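Local coordinates for uncharacterized protein (Eubacterium siraeum, PDB 4OBM) that is of unknown function but belongs to the LytR-CpsA-Psr family, whose characterised members are linked to attaching glycopolymers to the bacterial cell wall, at residues Glu107-Val112 against Glu191-Ile196; Pro57-Asn61 against Glu162-Cys166; Ser88-Leu92 against Lys253-Thr258; Asn114-Pro120 against Lys138-Thr144. All blocks are in the same frame, centred on the assembly; numbering follows the deposited sequence.

Contact 1 (Glu107-Val112 against Glu191-Ile196); sequences ELFDMV and EYINFI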
loop_
_atom_site.group_PDB
_atom_site.type_symbol
_atom_site.label_atom_id
_atom_site.label_comp_id
_atom_site.label_asym_id
_atom_site.label_seq_id
_atom_site.Cartn_x
_atom_site.Cartn_y
_atom_site.Cartn_z
ATOM N N GLU A 107 -3.438 13.726 -7.281
ATOM C CA GLU A 107 -4.001 14.726 -6.404
ATOM C C GLU A 107 -3.618 14.438 -4.951
ATOM O O GLU A 107 -3.232 15.378 -4.253
ATOM C CB GLU A 107 -5.509 14.834 -6.565
ATOM C CG GLU A 107 -5.927 16.287 -6.439
ATOM C CD GLU A 107 -7.386 16.579 -6.175
ATOM O OE1 GLU A 107 -8.255 15.946 -6.820
ATOM O OE2 GLU A 107 -7.657 17.484 -5.352
ATOM N N LEU A 108 -3.633 13.158 -4.517
ATOM C CA LEU A 108 -3.195 12.792 -3.160
ATOM C C LEU A 108 -1.749 13.239 -2.948
ATOM O O LEU A 108 -1.499 13.962 -1.999
ATOM C CB LEU A 108 -3.353 11.285 -2.868
ATOM C CG LEU A 108 -2.767 10.748 -1.533
ATOM C CD1 LEU A 108 -3.649 11.080 -0.353
ATOM C CD2 LEU A 108 -2.627 9.268 -1.577
ATOM N N PHE A 109 -0.821 12.867 -3.857
ATOM C CA PHE A 109 0.601 13.232 -3.786
ATOM C C PHE A 109 0.811 14.754 -3.778
ATOM O O PHE A 109 1.698 15.242 -3.089
ATOM C CB PHE A 109 1.378 12.649 -4.992
ATOM C CG PHE A 109 1.523 11.151 -5.166
ATOM C CD1 PHE A 109 1.769 10.326 -4.074
ATOM C CD2 PHE A 109 1.538 10.584 -6.436
ATOM C CE1 PHE A 109 1.937 8.951 -4.242
ATOM C CE2 PHE A 109 1.736 9.213 -6.607
ATOM C CZ PHE A 109 1.932 8.405 -5.511
ATOM N N ASP A 110 0.041 15.484 -4.606
ATOM C CA ASP A 110 0.118 16.942 -4.771
ATOM C C ASP A 110 -0.315 17.671 -3.488
ATOM O O ASP A 110 0.209 18.722 -3.141
ATOM C CB ASP A 110 -0.782 17.370 -5.948
ATOM C CG ASP A 110 -0.631 18.829 -6.314
ATOM O OD1 ASP A 110 0.367 19.170 -6.979
ATOM O OD2 ASP A 110 -1.489 19.630 -5.905
HETATM N N MSE A 111 -1.278 17.085 -2.805
HETATM C CA MSE A 111 -1.864 17.562 -1.577
HETATM C C MSE A 111 -0.939 17.290 -0.385
HETATM O O MSE A 111 -0.726 18.191 0.431
HETATM C CB MSE A 111 -3.202 16.828 -1.404
HETATM C CG MSE A 111 -4.074 17.357 -0.311
HETATM SE SE MSE A 111 -5.497 16.095 -0.035
HETATM C CE MSE A 111 -6.731 17.281 0.706
ATOM N N VAL A 112 -0.389 16.072 -0.290
ATOM C CA VAL A 112 0.426 15.643 0.861
ATOM C C VAL A 112 1.850 16.275 0.837
ATOM O O VAL A 112 2.301 16.806 1.862
ATOM C CB VAL A 112 0.464 14.098 1.004
ATOM C CG1 VAL A 112 1.318 13.662 2.198
ATOM C CG2 VAL A 112 -0.945 13.534 1.138
ATOM N N GLU A 191 -7.505 16.443 6.467
ATOM C CA GLU A 191 -7.601 16.921 5.082
ATOM C C GLU A 191 -7.372 15.749 4.122
ATOM O O GLU A 191 -7.992 15.692 3.071
ATOM C CB GLU A 191 -6.577 18.033 4.771
ATOM C CG GLU A 191 -6.623 19.270 5.660
ATOM C CD GLU A 191 -5.325 20.061 5.778
ATOM O OE1 GLU A 191 -4.338 19.725 5.079
ATOM O OE2 GLU A 191 -5.291 21.011 6.595
ATOM N N TYR A 192 -6.469 14.827 4.472
ATOM C CA TYR A 192 -6.161 13.702 3.587
ATOM C C TYR A 192 -7.360 12.753 3.512
ATOM O O TYR A 192 -7.830 12.465 2.418
ATOM C CB TYR A 192 -4.867 12.968 4.010
ATOM C CG TYR A 192 -3.626 13.842 4.136
ATOM C CD1 TYR A 192 -3.511 15.039 3.430
ATOM C CD2 TYR A 192 -2.559 13.455 4.930
ATOM C CE1 TYR A 192 -2.403 15.867 3.584
ATOM C CE2 TYR A 192 -1.428 14.259 5.063
ATOM C CZ TYR A 192 -1.342 15.451 4.365
ATOM O OH TYR A 192 -0.204 16.225 4.464
ATOM N N ILE A 193 -7.906 12.363 4.670
ATOM C CA ILE A 193 -9.060 11.484 4.751
ATOM C C ILE A 193 -10.325 12.129 4.168
ATOM O O ILE A 193 -11.148 11.405 3.595
ATOM C CB ILE A 193 -9.298 10.941 6.185
ATOM C CG1 ILE A 193 -10.053 9.595 6.128
ATOM C CG2 ILE A 193 -9.982 11.946 7.102
ATOM C CD1 ILE A 193 -9.243 8.440 5.472
ATOM N N ASN A 194 -10.486 13.464 4.305
ATOM C CA ASN A 194 -11.634 14.143 3.712
ATOM C C ASN A 194 -11.587 13.944 2.182
ATOM O O ASN A 194 -12.629 13.673 1.578
ATOM C CB ASN A 194 -11.682 15.621 4.102
ATOM C CG ASN A 194 -12.836 16.395 3.505
ATOM O OD1 ASN A 194 -12.653 17.179 2.572
ATOM N ND2 ASN A 194 -14.049 16.195 4.026
ATOM N N PHE A 195 -10.372 14.000 1.575
ATOM C CA PHE A 195 -10.165 13.767 0.137
ATOM C C PHE A 195 -10.432 12.276 -0.240
ATOM O O PHE A 195 -11.076 12.013 -1.256
ATOM C CB PHE A 195 -8.733 14.178 -0.310
ATOM C CG PHE A 195 -8.457 13.801 -1.750
ATOM C CD1 PHE A 195 -9.009 14.532 -2.795
ATOM C CD2 PHE A 195 -7.682 12.690 -2.059
ATOM C CE1 PHE A 195 -8.800 14.148 -4.125
ATOM C CE2 PHE A 195 -7.483 12.303 -3.390
ATOM C CZ PHE A 195 -8.010 13.060 -4.411
ATOM N N ILE A 196 -9.894 11.318 0.555
ATOM C CA ILE A 196 -10.079 9.884 0.302
ATOM C C ILE A 196 -11.586 9.525 0.266
ATOM O O ILE A 196 -12.048 8.940 -0.711
ATOM C CB ILE A 196 -9.311 9.027 1.360
ATOM C CG1 ILE A 196 -7.760 9.187 1.268
ATOM C CG2 ILE A 196 -9.780 7.551 1.404
ATOM C CD1 ILE A 196 -7.058 8.872 -0.123
HETATM O O HOH W 1 -0.297 18.570 3.309
#
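This is an antiparallel helix-helix packing on one face of the central six-stranded mixed sheet, in a fold of the alpha/beta/alpha kind. The C-terminal end of helix 102-112 lies beside helix 186-199. The two short axes run at 164° and come within 10.8 Å, so bulky side chains fill the gap between the backbones. No hydrogen bond joins the segments directly.

Met111, present as selenomethionine, reaches across in an extended ttt conformation. Met111 SE lies 3.8 Å from Phe195 CB and makes Met-aromatic contacts with two rings: it sits at the edge of the Tyr192 ring and obliquely to that of Phe195. Phe195 points from its helix toward 107-112. Phe195 CE2 lies 4.3 Å from Leu108 CB, and Phe195 CE1 is 3.3 Å from Glu107 OE1, at the exposed margin.

Deeper in, Leu108 CD1 meets Ile196 CD1 at 4.1 Å. Both residues also touch Phe100 of strand 94-100, so this side of the interface rests on the sheet. Val112 packs on Phe176 and Phe181 of helix 164-181 as well. A water bridges the helices, 2.9 Å from Met111 O and 2.6 Å from Tyr192 OH. Over one face of the Tyr192 ring, Val112 CG2 makes a CH-pi contact, 3.6 Å from the centroid and 10° off the normal.

Contact 2 (Pro57-Asn61 against Glu162-Cys166); sequences PYLPN and ELYPC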
loop_
_atom_site.group_PDB
_atom_site.type_symbol
_atom_site.label_atom_id
_atom_site.label_comp_id
_atom_site.label_asym_id
_atom_site.label_seq_id
_atom_site.Cartn_x
_atom_site.Cartn_y
_atom_site.Cartn_z
ATOM N N PRO A 57 3.074 -5.426 -2.135
ATOM C CA PRO A 57 2.563 -5.262 -3.494
ATOM C C PRO A 57 2.402 -6.626 -4.184
ATOM O O PRO A 57 3.005 -7.617 -3.784
ATOM C CB PRO A 57 3.639 -4.392 -4.159
ATOM C CG PRO A 57 4.905 -4.813 -3.479
ATOM C CD PRO A 57 4.558 -5.378 -2.116
ATOM N N TYR A 58 1.563 -6.667 -5.202
ATOM C CA TYR A 58 1.242 -7.870 -5.970
ATOM C C TYR A 58 1.158 -7.511 -7.428
ATOM O O TYR A 58 0.579 -6.471 -7.741
ATOM C CB TYR A 58 -0.125 -8.443 -5.517
ATOM C CG TYR A 58 -0.143 -8.957 -4.100
ATOM C CD1 TYR A 58 -0.454 -8.116 -3.036
ATOM C CD2 TYR A 58 0.070 -10.305 -3.825
ATOM C CE1 TYR A 58 -0.434 -8.577 -1.722
ATOM C CE2 TYR A 58 0.039 -10.788 -2.519
ATOM C CZ TYR A 58 -0.196 -9.915 -1.469
ATOM O OH TYR A 58 -0.303 -10.403 -0.193
ATOM N N LEU A 59 1.673 -8.382 -8.328
ATOM C CA LEU A 59 1.596 -8.147 -9.773
ATOM C C LEU A 59 0.161 -8.313 -10.220
ATOM O O LEU A 59 -0.550 -9.108 -9.608
ATOM C CB LEU A 59 2.515 -9.102 -10.561
ATOM C CG LEU A 59 4.018 -8.802 -10.595
ATOM C CD1 LEU A 59 4.768 -9.985 -11.221
ATOM C CD2 LEU A 59 4.326 -7.517 -11.361
ATOM N N PRO A 60 -0.323 -7.576 -11.248
ATOM C CA PRO A 60 -1.716 -7.766 -11.683
ATOM C C PRO A 60 -2.024 -9.188 -12.162
ATOM O O PRO A 60 -3.166 -9.672 -12.000
ATOM C CB PRO A 60 -1.874 -6.766 -12.831
ATOM C CG PRO A 60 -0.500 -6.475 -13.272
ATOM C CD PRO A 60 0.365 -6.562 -12.073
ATOM N N ASN A 61 -1.004 -9.872 -12.717
ATOM C CA ASN A 61 -1.148 -11.229 -13.223
ATOM C C ASN A 61 -0.788 -12.244 -12.137
ATOM O O ASN A 61 -0.559 -13.417 -12.440
ATOM C CB ASN A 61 -0.318 -11.442 -14.496
ATOM C CG ASN A 61 1.172 -11.217 -14.315
ATOM O OD1 ASN A 61 1.633 -10.434 -13.456
ATOM N ND2 ASN A 61 1.954 -11.861 -15.155
ATOM N N GLU A 162 10.824 -9.567 -12.796
ATOM C CA GLU A 162 9.367 -9.421 -12.912
ATOM C C GLU A 162 8.762 -8.722 -11.678
ATOM O O GLU A 162 7.698 -8.120 -11.796
ATOM C CB GLU A 162 8.670 -10.770 -13.161
ATOM C CG GLU A 162 7.733 -10.711 -14.363
ATOM C CD GLU A 162 6.690 -11.809 -14.494
ATOM O OE1 GLU A 162 5.542 -11.491 -14.885
ATOM O OE2 GLU A 162 7.024 -12.988 -14.229
ATOM N N LEU A 163 9.470 -8.768 -10.521
ATOM C CA LEU A 163 9.030 -8.145 -9.272
ATOM C C LEU A 163 9.516 -6.703 -9.115
ATOM O O LEU A 163 9.063 -6.022 -8.201
ATOM C CB LEU A 163 9.493 -8.973 -8.063
ATOM C CG LEU A 163 8.798 -10.310 -7.859
ATOM C CD1 LEU A 163 9.458 -11.077 -6.720
ATOM C CD2 LEU A 163 7.288 -10.113 -7.591
ATOM N N TYR A 164 10.420 -6.229 -9.991
ATOM C CA TYR A 164 10.958 -4.864 -9.926
ATOM C C TYR A 164 9.865 -3.762 -9.867
ATOM O O TYR A 164 10.029 -2.870 -9.028
ATOM C CB TYR A 164 11.944 -4.566 -11.069
ATOM C CG TYR A 164 12.718 -3.294 -10.808
ATOM C CD1 TYR A 164 13.812 -3.288 -9.945
ATOM C CD2 TYR A 164 12.302 -2.078 -11.344
ATOM C CE1 TYR A 164 14.475 -2.107 -9.624
ATOM C CE2 TYR A 164 12.969 -0.892 -11.044
ATOM C CZ TYR A 164 14.054 -0.912 -10.180
ATOM O OH TYR A 164 14.727 0.242 -9.878
ATOM N N PRO A 165 8.755 -3.771 -10.665
ATOM C CA PRO A 165 7.747 -2.692 -10.517
ATOM C C PRO A 165 7.114 -2.674 -9.109
ATOM O O PRO A 165 6.783 -1.605 -8.601
ATOM C CB PRO A 165 6.716 -3.012 -11.599
ATOM C CG PRO A 165 7.433 -3.898 -12.569
ATOM C CD PRO A 165 8.359 -4.715 -11.734
ATOM N N CYS A 166 7.012 -3.859 -8.469
ATOM C CA CYS A 166 6.501 -4.059 -7.109
ATOM C C CYS A 166 7.487 -3.501 -6.092
ATOM O O CYS A 166 7.076 -2.842 -5.140
ATOM C CB CYS A 166 6.233 -5.541 -6.852
ATOM S SG CYS A 166 4.854 -6.215 -7.803
#
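Apolar packing dominates this contact, in which the end of strand 52-58 and the loop after it meet the start of helix 164-181. Cys166 points toward the strand end. Cys166 SG is 3.8 Å from Leu59 CD2 and 3.9 Å from Tyr58 C. Pro57 CG packs on the same residue, 3.4 Å from Cys166 O and 3.7 Å from Cys166 CB. Leu59 points toward 162-166. Leu59 CD1 is 4.4 Å from Leu163 CD2, and Leu59 CD2 lies 3.5 Å from the carbonyl oxygen Glu162 O.

The polar approach is loose, and no hydrogen bond crosses between the segments. Asn61 ND2 is 3.6 Å from Glu162 OE1, but its hydrogen bond goes to Asp240 O.

Other parts of the fold close the surroundings. Tyr242 of strand 241-244 touches Leu59, Asn61, Glu162 and Leu163. Tyr58 points away from the helix and packs on Leu86 and Thr90 of helix 70-90.

A pentaethylene glycol bound near Pro57, probably from the crystallisation liquor, is consistent with a pocket beside the end of this strand. The end of strand 52-58 of the mixed sheet thus packs on the first turn of helix 164-181, in an alpha/beta fold with helices against the sheet.

Contact 3 (Ser88-Leu92 against Lys253-Thr258); sequences SKTGL and KKALGT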
loop_
_atom_site.group_PDB
_atom_site.type_symbol
_atom_site.label_atom_id
_atom_site.label_comp_id
_atom_site.label_asym_id
_atom_site.label_seq_id
_atom_site.Cartn_x
_atom_site.Cartn_y
_atom_site.Cartn_z
ATOM N N SER A 88 -7.513 -14.661 3.555
ATOM C CA SER A 88 -7.382 -16.106 3.777
ATOM C C SER A 88 -5.921 -16.590 3.680
ATOM O O SER A 88 -5.532 -17.486 4.422
ATOM C CB SER A 88 -8.232 -16.872 2.764
ATOM O OG SER A 88 -7.659 -16.834 1.464
ATOM N N LYS A 89 -5.135 -16.026 2.745
ATOM C CA LYS A 89 -3.751 -16.454 2.493
ATOM C C LYS A 89 -2.714 -15.827 3.434
ATOM O O LYS A 89 -1.640 -16.406 3.591
ATOM C CB LYS A 89 -3.354 -16.148 1.030
ATOM C CG LYS A 89 -4.046 -17.029 -0.015
ATOM C CD LYS A 89 -3.428 -18.431 -0.120
ATOM C CE LYS A 89 -4.425 -19.447 -0.630
ATOM N NZ LYS A 89 -3.829 -20.372 -1.635
ATOM N N THR A 90 -3.012 -14.654 4.043
ATOM C CA THR A 90 -2.059 -13.926 4.896
ATOM C C THR A 90 -2.364 -13.937 6.403
ATOM O O THR A 90 -1.503 -13.538 7.191
ATOM C CB THR A 90 -1.985 -12.451 4.454
ATOM O OG1 THR A 90 -3.287 -11.869 4.548
ATOM C CG2 THR A 90 -1.408 -12.270 3.036
ATOM N N GLY A 91 -3.585 -14.317 6.788
ATOM C CA GLY A 91 -4.027 -14.287 8.181
ATOM C C GLY A 91 -4.463 -12.896 8.607
ATOM O O GLY A 91 -4.735 -12.653 9.788
ATOM N N LEU A 92 -4.516 -11.962 7.624
ATOM C CA LEU A 92 -4.948 -10.586 7.819
ATOM C C LEU A 92 -6.447 -10.510 7.753
ATOM O O LEU A 92 -7.082 -11.416 7.208
ATOM C CB LEU A 92 -4.345 -9.651 6.743
ATOM C CG LEU A 92 -2.829 -9.388 6.748
ATOM C CD1 LEU A 92 -2.424 -8.620 5.507
ATOM C CD2 LEU A 92 -2.395 -8.624 7.994
ATOM N N LYS A 253 3.557 -13.982 6.441
ATOM C CA LYS A 253 2.953 -14.131 7.764
ATOM C C LYS A 253 3.925 -13.690 8.854
ATOM O O LYS A 253 3.505 -12.994 9.771
ATOM C CB LYS A 253 2.484 -15.569 7.999
ATOM C CG LYS A 253 1.079 -15.837 7.470
ATOM C CD LYS A 253 0.767 -17.320 7.453
ATOM C CE LYS A 253 -0.592 -17.625 6.881
ATOM N NZ LYS A 253 -1.687 -17.297 7.830
ATOM N N LYS A 254 5.222 -14.035 8.722
ATOM C CA LYS A 254 6.283 -13.651 9.670
ATOM C C LYS A 254 6.470 -12.116 9.675
ATOM O O LYS A 254 6.518 -11.518 10.750
ATOM C CB LYS A 254 7.604 -14.375 9.337
ATOM C CG LYS A 254 8.589 -14.451 10.505
ATOM C CD LYS A 254 9.798 -15.340 10.187
ATOM C CE LYS A 254 11.033 -14.566 9.776
ATOM N NZ LYS A 254 10.925 -14.009 8.400
ATOM N N ALA A 255 6.506 -11.487 8.480
ATOM C CA ALA A 255 6.603 -10.037 8.287
ATOM C C ALA A 255 5.438 -9.274 8.958
ATOM O O ALA A 255 5.631 -8.128 9.371
ATOM C CB ALA A 255 6.633 -9.713 6.802
ATOM N N LEU A 256 4.242 -9.902 9.061
ATOM C CA LEU A 256 3.047 -9.295 9.676
ATOM C C LEU A 256 2.789 -9.825 11.109
ATOM O O LEU A 256 2.046 -9.203 11.870
ATOM C CB LEU A 256 1.788 -9.530 8.808
ATOM C CG LEU A 256 1.876 -9.198 7.318
ATOM C CD1 LEU A 256 0.931 -10.078 6.510
ATOM C CD2 LEU A 256 1.634 -7.708 7.046
ATOM N N GLY A 257 3.402 -10.952 11.455
ATOM C CA GLY A 257 3.233 -11.587 12.760
ATOM C C GLY A 257 1.870 -12.232 12.915
ATOM O O GLY A 257 1.288 -12.187 13.999
ATOM N N THR A 258 1.347 -12.816 11.812
ATOM C CA THR A 258 0.029 -13.464 11.731
ATOM C C THR A 258 0.132 -15.008 11.688
ATOM O O THR A 258 -0.875 -15.683 11.921
ATOM C CB THR A 258 -0.775 -12.941 10.514
ATOM O OG1 THR A 258 0.016 -13.031 9.324
ATOM C CG2 THR A 258 -1.282 -11.520 10.707
#
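Two helix C-termini meet here, and each helix is followed by a glycine with positive phi. Gly91 follows helix 70-90, and Gly257 follows helix 246-256. Gly257 is the C-prime residue of a Schellman motif. Thr258 N bonds to Lys253 O at 3.0 Å, and Gly257 N bonds weakly to Lys254 O at 3.2 Å. The turn brings Thr258 round to face the other helix end. Gly91 sits in the closest part of the junction, with its CA 5.5 Å from the CA of Thr258. A CB on Gly91 would come within 3.1 Å of Lys253 NZ and 3.2 Å of Thr258 CB.

One hydrogen bond crosses the segments: Thr258 OG1 donates to Thr90 O at 2.7 Å. Lys253 CG is 3.5 Å from the same Thr90 O, and Lys253 CE is 3.7 Å from Lys89 O. The hydroxyl of Thr90 bonds back to Leu86 O in its own helix. Thr90 OG1 also accepts a weak bond from Leu92 N at 3.3 Å.

An apolar contact lies beside this. Leu92 CD1 meets Leu256 CD1 at 3.8 Å, and Leu92 CD2 is 4.1 Å from Thr258 CG2.

The chemistry implies a joint with two parts. A hydroxyl satisfies a carbonyl at the end of helix 70-90, while Leu92 and Leu256 pack on each other and on Thr45 of strand 40-47, with Leu256 also on Val54 and Met56 of strand 52-58.

Contact 4 (Asn114-Pro120 against Lys138-Thr144); sequences NTTLTVP and KGTQIFT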
loop_
_atom_site.group_PDB
_atom_site.type_symbol
_atom_site.label_atom_id
_atom_site.label_comp_id
_atom_site.label_asym_id
_atom_site.label_seq_id
_atom_site.Cartn_x
_atom_site.Cartn_y
_atom_site.Cartn_z
ATOM N N ASN A 114 5.880 16.512 -1.774
ATOM C CA ASN A 114 6.875 15.905 -2.655
ATOM C C ASN A 114 7.677 14.796 -1.965
ATOM O O ASN A 114 7.803 14.795 -0.747
ATOM C CB ASN A 114 7.851 16.968 -3.120
ATOM C CG ASN A 114 7.259 18.127 -3.877
ATOM O OD1 ASN A 114 6.284 17.995 -4.627
ATOM N ND2 ASN A 114 7.883 19.285 -3.736
ATOM N N THR A 115 8.265 13.883 -2.749
ATOM C CA THR A 115 9.116 12.825 -2.204
ATOM C C THR A 115 10.504 12.900 -2.862
ATOM O O THR A 115 10.611 13.111 -4.078
ATOM C CB THR A 115 8.457 11.438 -2.368
ATOM O OG1 THR A 115 7.106 11.501 -1.916
ATOM C CG2 THR A 115 9.173 10.358 -1.579
ATOM N N THR A 116 11.555 12.735 -2.051
ATOM C CA THR A 116 12.947 12.724 -2.498
ATOM C C THR A 116 13.367 11.256 -2.694
ATOM O O THR A 116 13.316 10.468 -1.753
ATOM C CB THR A 116 13.827 13.500 -1.520
ATOM O OG1 THR A 116 13.497 14.880 -1.635
ATOM C CG2 THR A 116 15.300 13.316 -1.790
ATOM N N LEU A 117 13.736 10.893 -3.928
ATOM C CA LEU A 117 14.104 9.514 -4.285
ATOM C C LEU A 117 15.420 9.450 -5.023
ATOM O O LEU A 117 15.715 10.323 -5.845
ATOM C CB LEU A 117 13.016 8.855 -5.167
ATOM C CG LEU A 117 11.557 8.970 -4.704
ATOM C CD1 LEU A 117 10.599 8.764 -5.866
ATOM C CD2 LEU A 117 11.271 8.013 -3.556
ATOM N N THR A 118 16.175 8.370 -4.779
ATOM C CA THR A 118 17.434 8.104 -5.469
ATOM C C THR A 118 17.141 7.167 -6.645
ATOM O O THR A 118 16.825 5.993 -6.439
ATOM C CB THR A 118 18.493 7.542 -4.501
ATOM O OG1 THR A 118 18.712 8.496 -3.467
ATOM C CG2 THR A 118 19.824 7.242 -5.199
ATOM N N VAL A 119 17.245 7.695 -7.875
ATOM C CA VAL A 119 17.077 6.920 -9.107
ATOM C C VAL A 119 18.440 6.218 -9.373
ATOM O O VAL A 119 19.465 6.905 -9.503
ATOM C CB VAL A 119 16.562 7.787 -10.287
ATOM C CG1 VAL A 119 16.405 6.955 -11.555
ATOM C CG2 VAL A 119 15.230 8.450 -9.932
ATOM N N PRO A 120 18.476 4.854 -9.338
ATOM C CA PRO A 120 19.763 4.135 -9.474
ATOM C C PRO A 120 20.468 4.332 -10.818
ATOM O O PRO A 120 21.699 4.416 -10.836
ATOM C CB PRO A 120 19.388 2.660 -9.256
ATOM C CG PRO A 120 17.924 2.587 -9.541
ATOM C CD PRO A 120 17.356 3.912 -9.113
ATOM N N LYS A 138 19.133 9.937 -13.432
ATOM C CA LYS A 138 19.774 9.251 -12.315
ATOM C C LYS A 138 20.027 10.275 -11.205
ATOM O O LYS A 138 20.230 11.460 -11.510
ATOM C CB LYS A 138 21.101 8.619 -12.816
ATOM C CG LYS A 138 21.918 7.872 -11.757
ATOM C CD LYS A 138 23.252 7.366 -12.283
ATOM C CE LYS A 138 24.054 6.820 -11.126
ATOM N NZ LYS A 138 25.263 6.087 -11.571
ATOM N N GLY A 139 20.022 9.818 -9.951
ATOM C CA GLY A 139 20.332 10.665 -8.803
ATOM C C GLY A 139 19.222 10.903 -7.806
ATOM O O GLY A 139 18.062 10.555 -8.051
ATOM N N THR A 140 19.592 11.507 -6.660
ATOM C CA THR A 140 18.694 11.857 -5.564
ATOM C C THR A 140 17.997 13.147 -5.984
ATOM O O THR A 140 18.654 14.150 -6.247
ATOM C CB THR A 140 19.462 11.919 -4.236
ATOM O OG1 THR A 140 20.168 10.701 -4.090
ATOM C CG2 THR A 140 18.548 12.067 -3.044
ATOM N N GLN A 141 16.680 13.082 -6.143
ATOM C CA GLN A 141 15.891 14.180 -6.696
ATOM C C GLN A 141 14.549 14.361 -6.000
ATOM O O GLN A 141 14.006 13.389 -5.470
ATOM C CB GLN A 141 15.626 13.913 -8.195
ATOM C CG GLN A 141 16.860 13.832 -9.090
ATOM C CD GLN A 141 16.575 13.032 -10.337
ATOM O OE1 GLN A 141 16.261 13.582 -11.394
ATOM N NE2 GLN A 141 16.666 11.714 -10.238
ATOM N N ILE A 142 13.979 15.591 -6.085
ATOM C CA ILE A 142 12.696 15.974 -5.486
ATOM C C ILE A 142 11.613 15.755 -6.511
ATOM O O ILE A 142 11.585 16.447 -7.529
ATOM C CB ILE A 142 12.689 17.439 -4.930
ATOM C CG1 ILE A 142 13.794 17.653 -3.864
ATOM C CG2 ILE A 142 11.303 17.788 -4.343
ATOM C CD1 ILE A 142 14.334 19.099 -3.758
ATOM N N PHE A 143 10.711 14.807 -6.241
ATOM C CA PHE A 143 9.656 14.454 -7.188
ATOM C C PHE A 143 8.336 15.145 -6.885
ATOM O O PHE A 143 7.796 14.970 -5.797
ATOM C CB PHE A 143 9.443 12.925 -7.211
ATOM C CG PHE A 143 10.443 12.132 -8.022
ATOM C CD1 PHE A 143 11.744 11.937 -7.560
ATOM C CD2 PHE A 143 10.070 11.531 -9.221
ATOM C CE1 PHE A 143 12.670 11.210 -8.314
ATOM C CE2 PHE A 143 10.999 10.791 -9.971
ATOM C CZ PHE A 143 12.293 10.643 -9.514
ATOM N N THR A 144 7.791 15.886 -7.870
ATOM C CA THR A 144 6.472 16.504 -7.747
ATOM C C THR A 144 5.431 15.418 -8.085
ATOM O O THR A 144 5.814 14.340 -8.538
ATOM C CB THR A 144 6.338 17.775 -8.593
ATOM O OG1 THR A 144 6.660 17.486 -9.944
ATOM C CG2 THR A 144 7.172 18.940 -8.057
#
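Six backbone hydrogen bonds zip Thr115-Val119 to Gly139-Phe143 as an antiparallel pair. Three hydrogen-bonded pairs supply them. In Thr115-Phe143, Phe143 N donates to Thr115 O at 2.8 Å, and Thr115 N donates to Phe143 O at 3.3 Å. Leu117 N to Gln141 O and Gln141 N to Leu117 O are both 2.9 Å. Val119 N to Gly139 O and Gly139 N to Val119 O are both 3.0 Å.

Gly139 O is used twice, since it also accepts from Gln141 NE2 at 2.8 Å. That same NE2 donates to Lys137 O as well. Leu117 O and Gly139 O come within 3.2 Å as two acceptors, without a bond between them.

In the non-hydrogen-bonded pair Thr118-Thr140, Thr118 OG1 and Thr140 OG1 bond each other at 2.7 Å. Thr116 N faces outward from the pair and is satisfied by Gln179 OE1 of helix 164-181. Asn114 O accepts from Asn180 ND2, and Thr144 N bonds Gln147 OE1 at the start of the next helix.

Thr115, Leu117, Val119 and Phe143 are buried on one face. Leu117 CD1 sits over the Phe143 ring, 4.0 Å from its centroid, as a CH-pi contact. Helices 145-152 and 164-181 cover this face.

A corner at Thr140 sets this ladder apart from that of strands 123-127 and 132-139. The antiparallel pairing, with 17 residues between the segments, is typical of the base of a beta hairpin.

In the fold
From the N terminus, the chain first gives one side of contact 2 at the end of strand 52-58, then one side of contact 3 at the end of helix 70-90. Helix 102-112 supplies the first half of contact 1, and strand 115-119 follows. Contact 4 closes first, tying two strands, and is nested inside the loops of contacts 1, 2 and 3. Contact 2 closes next, joining a strand to a helix start, and crosses contacts 1 and 3. Contact 1 joins two helices when it closes on helix 186-199. It lies inside contact 3, which joins two helix ends near the C terminus. Contact 2 touches both contact 3 and contact 4.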